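Local coordinates for protein 6-carboxyhexanoate--CoA ligase (Aquifex aeolicus, PDB 5TVA) that belongs to the BioW family of CoA ligases and binds adenosine monophosphate and coenzyme A within a single compact alpha/beta chain, at residues 158-161 / 162-166; 139-142 / 143-146. All blocks are in the same frame, centred on the assembly; numbering follows the deposited sequence.

Contact 1. Residues 158-161 / 162-166; sequences LRTV and DALAL. With COA (coenzyme A), chain D.
Thr160 and Leu164, one helical turn apart, run alongside each other off the same side of the helix, with the methyl CG2 of Thr160 3.7 Å from CD1 of Leu164. The first torsion of Thr160 (chi1 -61°) sets this up: it swings CG2 anti to the backbone N and over the carbonyl side, toward the next turn, while the hydroxyl stays beside the N. Under the pair, Leu164 N donates to Thr160 O at 2.9 Å. Ala163 N bonds to Arg159 O, also at 2.9 Å, and Asp162 N reaches Leu158 O at 3.1 Å.

These i to i+4 bonds mark residues 158-166 as regular alpha-helix, the opening of helix 158-173, whose sides do different work. Thr160 and Leu164 meet strand 198-203, Leu158 and Val161 pack on helix 144-153, and a third side lines the coenzyme A pocket. Ala163 lies at the border between strand and pocket: it touches Tyr199 of that strand, and its CB also stands 3.8 Å from the sulfur S1P of coenzyme A. Further along, Leu166 CD2 approaches C6P of coenzyme A to 3.4 Å.

Asp162 folds its carboxylate back over the preceding turn, CG lying 3.6 Å from Leu158 O. Its two oxygens are engaged outside this turn: OD1 in a salt bridge to Arg144, OD2 in one to Arg39. Arg159 extends toward the ligands instead, its guanidinium in a cation-pi contact with Tyr187 and a long, weak ion pair with the phosphate of AMP.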
loop_
_atom_site.group_PDB
_atom_site.type_symbol
_atom_site.label_atom_id
_atom_site.label_comp_id
_atom_site.label_asym_id
_atom_site.label_seq_id
_atom_site.Cartn_x
_atom_site.Cartn_y
_atom_site.Cartn_z
ATOM N N LEU A 158 8.114 -2.424 11.209
ATOM C CA LEU A 158 6.709 -2.035 11.323
ATOM C C LEU A 158 6.148 -1.537 9.991
ATOM O O LEU A 158 4.955 -1.709 9.721
ATOM C CB LEU A 158 6.534 -0.965 12.411
ATOM C CG LEU A 158 6.695 -1.431 13.867
ATOM C CD1 LEU A 158 6.442 -0.291 14.858
ATOM C CD2 LEU A 158 5.767 -2.610 14.158
ATOM N N ARG A 159 6.979 -0.926 9.146
ATOM C CA ARG A 159 6.499 -0.558 7.816
ATOM C C ARG A 159 6.161 -1.796 7.001
ATOM O O ARG A 159 5.166 -1.812 6.258
ATOM C CB ARG A 159 7.525 0.307 7.093
ATOM C CG ARG A 159 7.865 1.529 7.881
ATOM C CD ARG A 159 8.420 2.626 7.018
ATOM N NE ARG A 159 7.380 3.211 6.185
ATOM C CZ ARG A 159 7.268 4.514 5.944
ATOM N NH1 ARG A 159 8.129 5.361 6.509
ATOM N NH2 ARG A 159 6.290 4.964 5.160
ATOM N N THR A 160 6.955 -2.859 7.154
ATOM C CA THR A 160 6.622 -4.114 6.498
ATOM C C THR A 160 5.283 -4.643 6.987
ATOM O O THR A 160 4.432 -5.060 6.186
ATOM C CB THR A 160 7.731 -5.141 6.727
ATOM O OG1 THR A 160 8.935 -4.625 6.171
ATOM C CG2 THR A 160 7.385 -6.451 6.032
ATOM N N VAL A 161 5.074 -4.628 8.304
ATOM C CA VAL A 161 3.807 -5.103 8.855
ATOM C C VAL A 161 2.639 -4.379 8.198
ATOM O O VAL A 161 1.656 -5.008 7.787
ATOM C CB VAL A 161 3.799 -4.938 10.387
ATOM C CG1 VAL A 161 2.439 -5.288 10.966
ATOM C CG2 VAL A 161 4.911 -5.810 11.019
ATOM N N ASP A 162 2.747 -3.052 8.055
ATOM C CA ASP A 162 1.652 -2.248 7.508
ATOM C C ASP A 162 1.477 -2.476 6.009
ATOM O O ASP A 162 0.352 -2.661 5.533
ATOM C CB ASP A 162 1.912 -0.767 7.771
ATOM C CG ASP A 162 1.665 -0.375 9.203
ATOM O OD1 ASP A 162 1.035 -1.169 9.949
ATOM O OD2 ASP A 162 2.130 0.728 9.576
ATOM N N ALA A 163 2.579 -2.451 5.246
ATOM C CA ALA A 163 2.494 -2.590 3.795
ATOM C C ALA A 163 2.016 -3.977 3.378
ATOM O O ALA A 163 1.261 -4.103 2.398
ATOM C CB ALA A 163 3.843 -2.258 3.146
ATOM N N LEU A 164 2.405 -5.020 4.112
ATOM C CA LEU A 164 1.924 -6.362 3.796
ATOM C C LEU A 164 0.403 -6.425 3.831
ATOM O O LEU A 164 -0.225 -6.968 2.919
ATOM C CB LEU A 164 2.509 -7.395 4.759
ATOM C CG LEU A 164 3.817 -8.053 4.316
ATOM C CD1 LEU A 164 4.527 -8.741 5.482
ATOM C CD2 LEU A 164 3.537 -9.044 3.181
ATOM N N ALA A 165 -0.208 -5.910 4.902
ATOM C CA ALA A 165 -1.659 -6.006 5.006
ATOM C C ALA A 165 -2.323 -5.263 3.858
ATOM O O ALA A 165 -3.341 -5.714 3.329
ATOM C CB ALA A 165 -2.139 -5.469 6.356
ATOM N N LEU A 166 -1.725 -4.142 3.434
ATOM C CA LEU A 166 -2.272 -3.324 2.353
ATOM C C LEU A 166 -2.178 -4.030 0.991
ATOM O O LEU A 166 -3.153 -4.029 0.227
ATOM C CB LEU A 166 -1.542 -1.978 2.336
ATOM C CG LEU A 166 -1.733 -0.743 1.427
ATOM C CD1 LEU A 166 -2.565 -0.944 0.215
ATOM C CD2 LEU A 166 -2.261 0.457 2.209
HETATM N N1A COA D . -2.481 10.485 2.007
HETATM C C2A COA D . -2.756 11.772 1.746
HETATM N N3A COA D . -3.921 12.314 2.076
HETATM C C4A COA D . -4.880 11.570 2.662
HETATM C C5A COA D . -4.635 10.225 2.948
HETATM C C6A COA D . -3.366 9.702 2.591
HETATM N N6A COA D . -3.066 8.239 2.871
HETATM N N7A COA D . -5.716 9.713 3.539
HETATM C C8A COA D . -6.618 10.672 3.629
HETATM N N9A COA D . -6.115 11.805 3.134
HETATM C C1B COA D . -6.984 13.015 3.043
HETATM C C2B COA D . -6.753 14.151 2.528
HETATM O O2B COA D . -6.067 14.116 1.235
HETATM C C3B COA D . -8.382 14.362 2.203
HETATM O O3B COA D . -8.701 13.424 1.140
HETATM P P3B COA D . -9.064 13.730 -0.472
HETATM O O7A COA D . -10.215 12.836 -0.817
HETATM O O8A COA D . -9.419 15.162 -0.739
HETATM O O9A COA D . -7.909 13.362 -1.366
HETATM C C4B COA D . -8.986 14.060 3.317
HETATM O O4B COA D . -7.912 13.374 4.225
HETATM C C5B COA D . -10.248 13.081 3.180
HETATM O O5B COA D . -9.839 11.764 3.038
HETATM P P1A COA D . -10.657 10.435 3.645
HETATM O O1A COA D . -10.953 9.465 2.494
HETATM O O2A COA D . -11.929 10.802 4.371
HETATM O O3A COA D . -9.628 9.657 4.669
HETATM P P2A COA D . -10.033 8.639 5.948
HETATM O O4A COA D . -10.373 9.555 7.132
HETATM O O5A COA D . -11.294 7.819 5.635
HETATM O O6A COA D . -8.682 7.677 6.273
HETATM C CBP COA D . -6.547 6.310 5.774
HETATM C CCP COA D . -7.876 7.042 5.229
HETATM C CDP COA D . -5.505 7.377 6.200
HETATM C CEP COA D . -6.880 5.573 7.090
HETATM C CAP COA D . -5.938 5.303 4.651
HETATM O OAP COA D . -4.908 5.863 3.925
HETATM C C9P COA D . -5.369 3.958 5.183
HETATM O O9P COA D . -6.056 2.961 5.253
HETATM N N8P COA D . -3.974 3.857 5.605
HETATM C C7P COA D . -3.407 2.580 6.147
HETATM C C6P COA D . -2.288 2.017 5.282
HETATM C C5P COA D . -1.023 2.936 5.148
HETATM O O5P COA D . -1.114 4.076 4.891
HETATM N N4P COA D . 0.313 2.315 5.336
HETATM C C3P COA D . 1.557 3.183 5.240
HETATM C C2P COA D . 2.776 2.264 5.092
HETATM S S1P COA D . 2.383 1.182 3.683
#

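Contact 2. Residues 139-142 / 143-146; sequences FDWK and DRKK. With COA (coenzyme A), chain D.
Trp141 and Arg144 have their CA atoms 5.0 Å apart where strand 139-141 turns through Lys142 and Asp143 into a helix. Asp143 is the N-cap, its OD1 accepting a weak capping bond from Lys146 N, while a water donates to Lys142 O and accepts from Arg144 N to bridge the turn.

Arg144 forms a salt bridge with Asp140, NE and NH2 both hydrogen-bonding to OD1. NE lies 2.8 Å from Asp140 OD1, on its syn lone pair; NH2, 3.0 Å from the same OD1, comes from the anti side, 30° out of the carboxylate plane. OD1 is only 6° out of the guanidinium plane. Together with the salt bridge from NH1 to Asp162 OD1, this in-plane pairing restrains the rotation of the group. A bend at chi3 carries the guanidinium back toward the strand. Trp141 CD1 then sits over the centre of one guanidinium face, 3.8 Å from CZ of Arg144; the indole is edge-on to it, the two planes 71° apart.

Strand 139-141 is an outer strand of a parallel sheet, bonded to strand 236-239. Its Phe139 and Trp141 pack against helix 158-173, and Arg144 starts helix 144-153.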
loop_
_atom_site.group_PDB
_atom_site.type_symbol
_atom_site.label_atom_id
_atom_site.label_comp_id
_atom_site.label_asym_id
_atom_site.label_seq_id
_atom_site.Cartn_x
_atom_site.Cartn_y
_atom_site.Cartn_z
ATOM N N PHE A 139 -9.093 -2.398 5.702
ATOM C CA PHE A 139 -8.344 -3.638 5.842
ATOM C C PHE A 139 -7.590 -3.576 7.161
ATOM O O PHE A 139 -7.215 -2.493 7.616
ATOM C CB PHE A 139 -7.361 -3.843 4.668
ATOM C CG PHE A 139 -6.250 -2.861 4.657
ATOM C CD1 PHE A 139 -5.056 -3.114 5.381
ATOM C CD2 PHE A 139 -6.377 -1.668 3.973
ATOM C CE1 PHE A 139 -4.024 -2.178 5.418
ATOM C CE2 PHE A 139 -5.353 -0.746 3.979
ATOM C CZ PHE A 139 -4.157 -0.999 4.727
ATOM N N ASP A 140 -7.372 -4.743 7.772
ATOM C CA ASP A 140 -6.538 -4.846 8.965
ATOM C C ASP A 140 -6.150 -6.304 9.167
ATOM O O ASP A 140 -6.825 -7.217 8.668
ATOM C CB ASP A 140 -7.263 -4.294 10.207
ATOM C CG ASP A 140 -6.301 -3.973 11.375
ATOM O OD1 ASP A 140 -5.063 -4.043 11.188
ATOM O OD2 ASP A 140 -6.799 -3.600 12.462
ATOM N N TRP A 141 -5.029 -6.508 9.868
ATOM C CA TRP A 141 -4.710 -7.828 10.415
ATOM C C TRP A 141 -5.761 -8.221 11.441
ATOM O O TRP A 141 -6.087 -7.441 12.336
ATOM C CB TRP A 141 -3.323 -7.848 11.097
ATOM C CG TRP A 141 -2.156 -7.596 10.196
ATOM C CD1 TRP A 141 -1.438 -6.446 10.095
ATOM C CD2 TRP A 141 -1.595 -8.504 9.247
ATOM N NE1 TRP A 141 -0.464 -6.580 9.139
ATOM C CE2 TRP A 141 -0.535 -7.839 8.610
ATOM C CE3 TRP A 141 -1.902 -9.813 8.856
ATOM C CZ2 TRP A 141 0.248 -8.444 7.620
ATOM C CZ3 TRP A 141 -1.126 -10.416 7.874
ATOM C CH2 TRP A 141 -0.063 -9.732 7.268
ATOM N N LYS A 142 -6.265 -9.448 11.323
ATOM C CA LYS A 142 -7.211 -9.976 12.300
ATOM C C LYS A 142 -6.688 -9.858 13.734
ATOM O O LYS A 142 -7.418 -9.445 14.646
ATOM C CB LYS A 142 -7.516 -11.436 11.965
ATOM C CG LYS A 142 -8.433 -12.117 12.961
ATOM C CD LYS A 142 -8.992 -13.387 12.356
ATOM C CE LYS A 142 -10.168 -13.882 13.158
ATOM N NZ LYS A 142 -11.250 -12.871 13.096
ATOM N N ASP A 143 -5.438 -10.242 13.969
ATOM C CA ASP A 143 -4.871 -10.190 15.328
ATOM C C ASP A 143 -3.573 -9.403 15.243
ATOM O O ASP A 143 -2.496 -10.005 15.233
ATOM C CB ASP A 143 -4.644 -11.611 15.902
ATOM C CG ASP A 143 -4.178 -11.592 17.355
ATOM O OD1 ASP A 143 -3.919 -10.495 17.891
ATOM O OD2 ASP A 143 -4.074 -12.676 17.973
ATOM N N ARG A 144 -3.682 -8.067 15.164
ATOM C CA ARG A 144 -2.514 -7.252 14.820
ATOM C C ARG A 144 -1.376 -7.406 15.842
ATOM O O ARG A 144 -0.194 -7.385 15.472
ATOM C CB ARG A 144 -2.905 -5.780 14.681
ATOM C CG ARG A 144 -1.772 -4.949 14.115
ATOM C CD ARG A 144 -2.173 -3.513 13.827
ATOM N NE ARG A 144 -2.663 -3.346 12.466
ATOM C CZ ARG A 144 -1.935 -2.912 11.435
ATOM N NH1 ARG A 144 -0.645 -2.579 11.599
ATOM N NH2 ARG A 144 -2.515 -2.783 10.233
ATOM N N LYS A 145 -1.712 -7.532 17.123
ATOM C CA LYS A 145 -0.691 -7.682 18.157
ATOM C C LYS A 145 0.133 -8.938 17.906
ATOM O O LYS A 145 1.371 -8.898 17.904
ATOM C CB LYS A 145 -1.354 -7.719 19.539
ATOM C CG LYS A 145 -0.420 -7.514 20.761
ATOM C CD LYS A 145 -0.325 -8.817 21.587
ATOM C CE LYS A 145 -0.910 -8.660 22.974
ATOM N NZ LYS A 145 -2.152 -7.851 22.871
ATOM N N LYS A 146 -0.546 -10.057 17.639
ATOM C CA LYS A 146 0.151 -11.303 17.334
ATOM C C LYS A 146 1.009 -11.161 16.084
ATOM O O LYS A 146 2.186 -11.550 16.075
ATOM C CB LYS A 146 -0.858 -12.437 17.166
ATOM C CG LYS A 146 -0.227 -13.783 16.885
ATOM C CD LYS A 146 -1.280 -14.863 16.843
ATOM C CE LYS A 146 -0.665 -16.239 16.609
ATOM N NZ LYS A 146 -1.716 -17.258 16.295
HETATM N N1A COA D . -2.481 10.485 2.007
HETATM C C2A COA D . -2.756 11.772 1.746
HETATM N N3A COA D . -3.921 12.314 2.076
HETATM C C4A COA D . -4.880 11.570 2.662
HETATM C C5A COA D . -4.635 10.225 2.948
HETATM C C6A COA D . -3.366 9.702 2.591
HETATM N N6A COA D . -3.066 8.239 2.871
HETATM N N7A COA D . -5.716 9.713 3.539
HETATM C C8A COA D . -6.618 10.672 3.629
HETATM N N9A COA D . -6.115 11.805 3.134
HETATM C C1B COA D . -6.984 13.015 3.043
HETATM C C2B COA D . -6.753 14.151 2.528
HETATM O O2B COA D . -6.067 14.116 1.235
HETATM C C3B COA D . -8.382 14.362 2.203
HETATM O O3B COA D . -8.701 13.424 1.140
HETATM P P3B COA D . -9.064 13.730 -0.472
HETATM O O7A COA D . -10.215 12.836 -0.817
HETATM O O8A COA D . -9.419 15.162 -0.739
HETATM O O9A COA D . -7.909 13.362 -1.366
HETATM C C4B COA D . -8.986 14.060 3.317
HETATM O O4B COA D . -7.912 13.374 4.225
HETATM C C5B COA D . -10.248 13.081 3.180
HETATM O O5B COA D . -9.839 11.764 3.038
HETATM P P1A COA D . -10.657 10.435 3.645
HETATM O O1A COA D . -10.953 9.465 2.494
HETATM O O2A COA D . -11.929 10.802 4.371
HETATM O O3A COA D . -9.628 9.657 4.669
HETATM P P2A COA D . -10.033 8.639 5.948
HETATM O O4A COA D . -10.373 9.555 7.132
HETATM O O5A COA D . -11.294 7.819 5.635
HETATM O O6A COA D . -8.682 7.677 6.273
HETATM C CBP COA D . -6.547 6.310 5.774
HETATM C CCP COA D . -7.876 7.042 5.229
HETATM C CDP COA D . -5.505 7.377 6.200
HETATM C CEP COA D . -6.880 5.573 7.090
HETATM C CAP COA D . -5.938 5.303 4.651
HETATM O OAP COA D . -4.908 5.863 3.925
HETATM C C9P COA D . -5.369 3.958 5.183
HETATM O O9P COA D . -6.056 2.961 5.253
HETATM N N8P COA D . -3.974 3.857 5.605
HETATM C C7P COA D . -3.407 2.580 6.147
HETATM C C6P COA D . -2.288 2.017 5.282
HETATM C C5P COA D . -1.023 2.936 5.148
HETATM O O5P COA D . -1.114 4.076 4.891
HETATM N N4P COA D . 0.313 2.315 5.336
HETATM C C3P COA D . 1.557 3.183 5.240
HETATM C C2P COA D . 2.776 2.264 5.092
HETATM S S1P COA D . 2.383 1.182 3.683
HETATM O O HOH W 1 -6.605 -6.707 15.866
#

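In the fold
Contact 2 precedes contact 1 in the chain, and their centres are 11 Å apart. Arg144 and Trp141 of residues 139-146 tie the two together: Arg144 NH1 forms a 2.7 Å salt bridge with Asp162 OD1, and Trp141 NE1 lies 3.0 Å from Val161 O in a probable hydrogen bond. The guanidinium of Arg144 therefore joins both contacts through two carboxylates, those of Asp140 and Asp162. Nearer the ligand, Leu166 CD2 packs 3.5 Å from Phe139 CZ, and CZ in turn lies 3.6 Å from coenzyme A C6P. Both contacts thus touch coenzyme A, whereas the AMP site involves contact 1 directly: the side chain of Arg159 comes within about 3 Å of AMP, against about 11 Å for that of Arg144.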